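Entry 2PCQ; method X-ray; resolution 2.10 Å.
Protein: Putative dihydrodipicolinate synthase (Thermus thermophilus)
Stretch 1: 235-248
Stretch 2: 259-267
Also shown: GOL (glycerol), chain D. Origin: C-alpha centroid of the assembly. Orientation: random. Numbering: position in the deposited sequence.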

# COMPACT_ATOMS: atom_id res chain seq x y z
N LYS A 235 -4.00 -14.45 -12.40
CA LYS A 235 -3.25 -14.92 -11.24
C LYS A 235 -2.02 -15.72 -11.66
O LYS A 235 -0.99 -15.66 -11.00
CB LYS A 235 -4.15 -15.79 -10.35
CG LYS A 235 -5.28 -15.04 -9.67
CD LYS A 235 -6.24 -15.99 -8.96
CE LYS A 235 -7.36 -15.22 -8.27
NZ LYS A 235 -8.39 -16.14 -7.73
N GLY A 236 -2.15 -16.46 -12.76
CA GLY A 236 -1.04 -17.27 -13.24
C GLY A 236 0.02 -16.52 -14.04
O GLY A 236 1.14 -17.00 -14.20
N GLY A 237 -0.34 -15.35 -14.57
CA GLY A 237 0.62 -14.57 -15.34
C GLY A 237 1.21 -15.26 -16.56
O GLY A 237 0.60 -16.14 -17.15
N VAL A 238 2.43 -14.85 -16.92
CA VAL A 238 3.10 -15.40 -18.09
C VAL A 238 3.32 -16.92 -18.07
O VAL A 238 3.11 -17.59 -19.08
CB VAL A 238 4.45 -14.69 -18.34
CG1 VAL A 238 5.20 -15.36 -19.49
CG2 VAL A 238 4.19 -13.23 -18.69
N PRO A 239 3.75 -17.48 -16.93
CA PRO A 239 3.96 -18.93 -16.91
C PRO A 239 2.69 -19.71 -17.25
O PRO A 239 2.73 -20.70 -17.98
CB PRO A 239 4.44 -19.20 -15.48
CG PRO A 239 5.17 -17.93 -15.14
CD PRO A 239 4.24 -16.86 -15.68
N LEU A 240 1.55 -19.27 -16.72
CA LEU A 240 0.29 -19.95 -16.99
C LEU A 240 -0.13 -19.77 -18.44
O LEU A 240 -0.62 -20.70 -19.07
CB LEU A 240 -0.82 -19.45 -16.06
CG LEU A 240 -2.18 -20.14 -16.21
CD1 LEU A 240 -2.01 -21.65 -16.05
CD2 LEU A 240 -3.17 -19.61 -15.18
N LEU A 241 0.06 -18.56 -18.97
CA LEU A 241 -0.30 -18.27 -20.35
C LEU A 241 0.47 -19.16 -21.32
O LEU A 241 -0.11 -19.76 -22.22
CB LEU A 241 -0.01 -16.80 -20.68
CG LEU A 241 -0.20 -16.39 -22.14
CD1 LEU A 241 -1.64 -16.67 -22.56
CD2 LEU A 241 0.14 -14.91 -22.32
N LYS A 242 1.79 -19.24 -21.14
CA LYS A 242 2.61 -20.05 -22.02
C LYS A 242 2.31 -21.54 -21.88
O LYS A 242 2.26 -22.26 -22.88
CB LYS A 242 4.09 -19.78 -21.76
CG LYS A 242 4.57 -18.45 -22.35
CD LYS A 242 6.08 -18.31 -22.28
CE LYS A 242 6.55 -17.15 -23.14
NZ LYS A 242 8.04 -17.02 -23.14
N GLN A 243 2.10 -22.01 -20.66
CA GLN A 243 1.80 -23.41 -20.45
C GLN A 243 0.48 -23.78 -21.13
O GLN A 243 0.34 -24.87 -21.68
CB GLN A 243 1.74 -23.73 -18.95
CG GLN A 243 1.35 -25.18 -18.66
CD GLN A 243 1.58 -25.56 -17.21
OE1 GLN A 243 1.45 -24.73 -16.31
NE2 GLN A 243 1.90 -26.83 -16.98
N ALA A 244 -0.47 -22.86 -21.10
CA ALA A 244 -1.78 -23.08 -21.72
C ALA A 244 -1.62 -23.16 -23.24
O ALA A 244 -2.19 -24.04 -23.89
CB ALA A 244 -2.73 -21.96 -21.36
N LEU A 245 -0.85 -22.24 -23.80
CA LEU A 245 -0.64 -22.25 -25.24
C LEU A 245 0.09 -23.52 -25.67
O LEU A 245 -0.26 -24.12 -26.68
CB LEU A 245 0.14 -21.01 -25.68
CG LEU A 245 -0.69 -19.72 -25.66
CD1 LEU A 245 0.22 -18.51 -25.78
CD2 LEU A 245 -1.70 -19.76 -26.79
N ARG A 246 1.10 -23.94 -24.90
CA ARG A 246 1.83 -25.17 -25.23
C ARG A 246 0.86 -26.34 -25.18
O ARG A 246 0.88 -27.22 -26.03
CB ARG A 246 2.99 -25.42 -24.27
CG ARG A 246 4.13 -24.39 -24.34
CD ARG A 246 5.43 -24.95 -23.75
NE ARG A 246 5.27 -25.41 -22.37
CZ ARG A 246 5.19 -24.60 -21.31
NH1 ARG A 246 5.28 -23.28 -21.47
NH2 ARG A 246 5.04 -25.11 -20.10
N HIS A 247 -0.01 -26.34 -24.17
CA HIS A 247 -0.98 -27.41 -24.00
C HIS A 247 -1.91 -27.52 -25.22
O HIS A 247 -2.31 -28.62 -25.60
CB HIS A 247 -1.81 -27.18 -22.74
CG HIS A 247 -2.90 -28.18 -22.53
ND1 HIS A 247 -4.19 -27.97 -22.96
CD2 HIS A 247 -2.89 -29.40 -21.96
CE1 HIS A 247 -4.93 -29.02 -22.66
NE2 HIS A 247 -4.16 -29.91 -22.05
N LEU A 248 -2.23 -26.38 -25.82
CA LEU A 248 -3.10 -26.34 -26.99
C LEU A 248 -2.31 -26.61 -28.27
O LEU A 248 -2.85 -26.53 -29.37
CB LEU A 248 -3.79 -24.98 -27.09
CG LEU A 248 -4.75 -24.62 -25.96
CD1 LEU A 248 -5.24 -23.20 -26.14
CD2 LEU A 248 -5.92 -25.61 -25.95
N TYR A 259 12.27 -17.70 -14.13
CA TYR A 259 10.84 -17.97 -14.01
C TYR A 259 10.52 -19.43 -14.34
O TYR A 259 11.16 -20.05 -15.19
CB TYR A 259 10.06 -16.99 -14.88
CG TYR A 259 10.11 -15.58 -14.32
CD1 TYR A 259 11.10 -14.67 -14.72
CD2 TYR A 259 9.22 -15.17 -13.33
CE1 TYR A 259 11.19 -13.40 -14.15
CE2 TYR A 259 9.30 -13.91 -12.75
CZ TYR A 259 10.28 -13.03 -13.17
OH TYR A 259 10.35 -11.77 -12.60
N PRO A 260 9.51 -20.01 -13.65
CA PRO A 260 9.07 -21.40 -13.82
C PRO A 260 8.47 -21.79 -15.16
O PRO A 260 7.67 -21.06 -15.75
CB PRO A 260 8.09 -21.57 -12.66
CG PRO A 260 7.43 -20.23 -12.61
CD PRO A 260 8.61 -19.28 -12.74
N ALA A 261 8.86 -22.98 -15.63
CA ALA A 261 8.37 -23.51 -16.90
C ALA A 261 6.89 -23.88 -16.80
O ALA A 261 6.17 -23.88 -17.80
CB ALA A 261 9.19 -24.74 -17.28
N GLU A 262 6.45 -24.19 -15.59
CA GLU A 262 5.06 -24.56 -15.35
C GLU A 262 4.46 -23.73 -14.22
O GLU A 262 5.16 -23.34 -13.28
CB GLU A 262 4.97 -26.05 -15.03
CG GLU A 262 5.17 -26.93 -16.26
CD GLU A 262 5.24 -28.41 -15.93
OE1 GLU A 262 4.58 -28.85 -14.97
OE2 GLU A 262 5.94 -29.15 -16.66
N SER A 263 3.16 -23.46 -14.32
CA SER A 263 2.45 -22.66 -13.32
C SER A 263 1.82 -23.50 -12.21
O SER A 263 1.28 -24.58 -12.46
CB SER A 263 1.36 -21.84 -14.00
OG SER A 263 0.49 -21.25 -13.04
N PRO A 264 1.88 -23.00 -10.96
CA PRO A 264 1.31 -23.69 -9.81
C PRO A 264 -0.22 -23.76 -9.92
O PRO A 264 -0.88 -24.48 -9.18
CB PRO A 264 1.75 -22.82 -8.62
CG PRO A 264 3.00 -22.18 -9.11
CD PRO A 264 2.66 -21.82 -10.53
N LEU A 265 -0.78 -22.98 -10.84
CA LEU A 265 -2.23 -22.94 -11.02
C LEU A 265 -2.71 -23.84 -12.15
O LEU A 265 -3.90 -23.87 -12.45
CB LEU A 265 -2.69 -21.51 -11.30
CG LEU A 265 -2.58 -20.53 -10.13
CD1 LEU A 265 -2.89 -19.13 -10.60
CD2 LEU A 265 -3.55 -20.95 -9.03
N TRP A 266 -1.80 -24.59 -12.77
CA TRP A 266 -2.18 -25.45 -13.88
C TRP A 266 -3.32 -26.41 -13.57
O TRP A 266 -4.26 -26.54 -14.36
CB TRP A 266 -0.99 -26.24 -14.41
CG TRP A 266 -1.33 -27.02 -15.64
CD1 TRP A 266 -1.29 -28.38 -15.79
CD2 TRP A 266 -1.80 -26.49 -16.89
NE1 TRP A 266 -1.71 -28.72 -17.06
CE2 TRP A 266 -2.02 -27.59 -17.75
CE3 TRP A 266 -2.04 -25.19 -17.36
CZ2 TRP A 266 -2.48 -27.42 -19.06
CZ3 TRP A 266 -2.50 -25.03 -18.67
CH2 TRP A 266 -2.72 -26.14 -19.50
N GLU A 267 -3.24 -27.09 -12.43
CA GLU A 267 -4.26 -28.05 -12.05
C GLU A 267 -5.66 -27.42 -11.99
O GLU A 267 -6.64 -28.06 -12.35
CB GLU A 267 -3.91 -28.68 -10.70
CG GLU A 267 -4.93 -29.67 -10.19
CD GLU A 267 -4.40 -30.51 -9.04
OE1 GLU A 267 -3.88 -29.93 -8.07
OE2 GLU A 267 -4.49 -31.76 -9.12
C1 GOL D . 5.06 -29.31 -20.45
O1 GOL D . 5.48 -28.21 -19.70
C2 GOL D . 5.82 -29.40 -21.76
O2 GOL D . 6.24 -28.12 -22.17
C3 GOL D . 7.01 -30.34 -21.55
O3 GOL D . 7.63 -30.66 -22.77
O HOH W 1 2.04 -19.07 -12.80
O HOH W 2 5.08 -21.70 -19.03
O HOH W 3 2.10 -28.25 -14.28

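The apolar centre of the contact is the indole of Trp266, which has more of its own surface covered by the other stretch than any other residue: 121 Å², within a total of 657 Å² summed over both sides. With chi1 at -174° (t), the ring sits as a knob among Leu240, Gln243, Ala244 and His247, residues spaced three and four apart and therefore on one side of that helix. Leu240 CD1 meets the ring edge, 3.8 Å from Trp266 CE3. Ala244 allows the ring to approach the helix backbone closely, since its CA is 3.7 Å from Trp266 CZ3 while its small CB is 4.1 Å from the same atom. Over the face lies the aliphatic part of Gln243, whose CG stands 3.8 Å from the centroid of the Trp266 six-membered ring and only 18° off the ring normal, which is the geometry of a CH-pi contact. At the far end the edge of Trp266 turns toward the face of His247, with centroids 5.2 Å apart and planes at 62°, an offset edge-to-face pair.

Toward the N-terminal end of the first stretch, Leu265 continues the apolar surface. Its CB is 4.3 Å from Leu240 CD2, and its CD1 reaches to 3.5 Å from Gly236 N and 3.6 Å from Lys235 CB. Lys235 thus contributes the root of its side chain, while the extended remainder leads away. Gly236 has no side chain to accommodate; an ideal CB there would lie 2.3 Å from Leu240 CD2, a clash within its own helix. Pro239 packs against Pro260, with their CG atoms 4.1 Å apart. It sits at the kink, where the backbone N of 239 has no bond to the preceding turn, so a residue lacking an amide hydrogen forfeits nothing.

Ser263 joins this packing to the polar network. Its CB is 3.7 Å from Leu240 CA, and its OG accepts from Leu265 N at 3.1 Å, capping the type I turn from Ser263 to Trp266 that leads into the next helix. Water 1 links the stretches here, 2.7 Å from both Gly236 O and Ser263 OG.

The extended chain of Gln243 (chi1 and chi2 both t) carries OE1 to 2.9 Å from Ser263 N, and the N-H...O angle of 166° marks a nearly straight hydrogen bond. Its NE2 donates to water 3 at 3.1 Å, and that water donates to Glu262 OE1 at 2.6 Å.

Farther out, Arg246 NH2 donates to Ala261 O at 2.8 Å, with a more bent angle of 138°. Water 2 reinforces this link, accepting from Arg246 NH1 at 2.9 Å and donating to Pro239 O at 2.8 Å and Ala261 O at 2.7 Å. At the exposed margin a glycerol, probably from the crystallisation liquor, bridges the stretches: Arg246 NE donates to GOL O2 at 2.9 Å, Arg246 NH2 to GOL O1 at 3.2 Å, and GOL O1 to Glu262 OE2 at 3.2 Å.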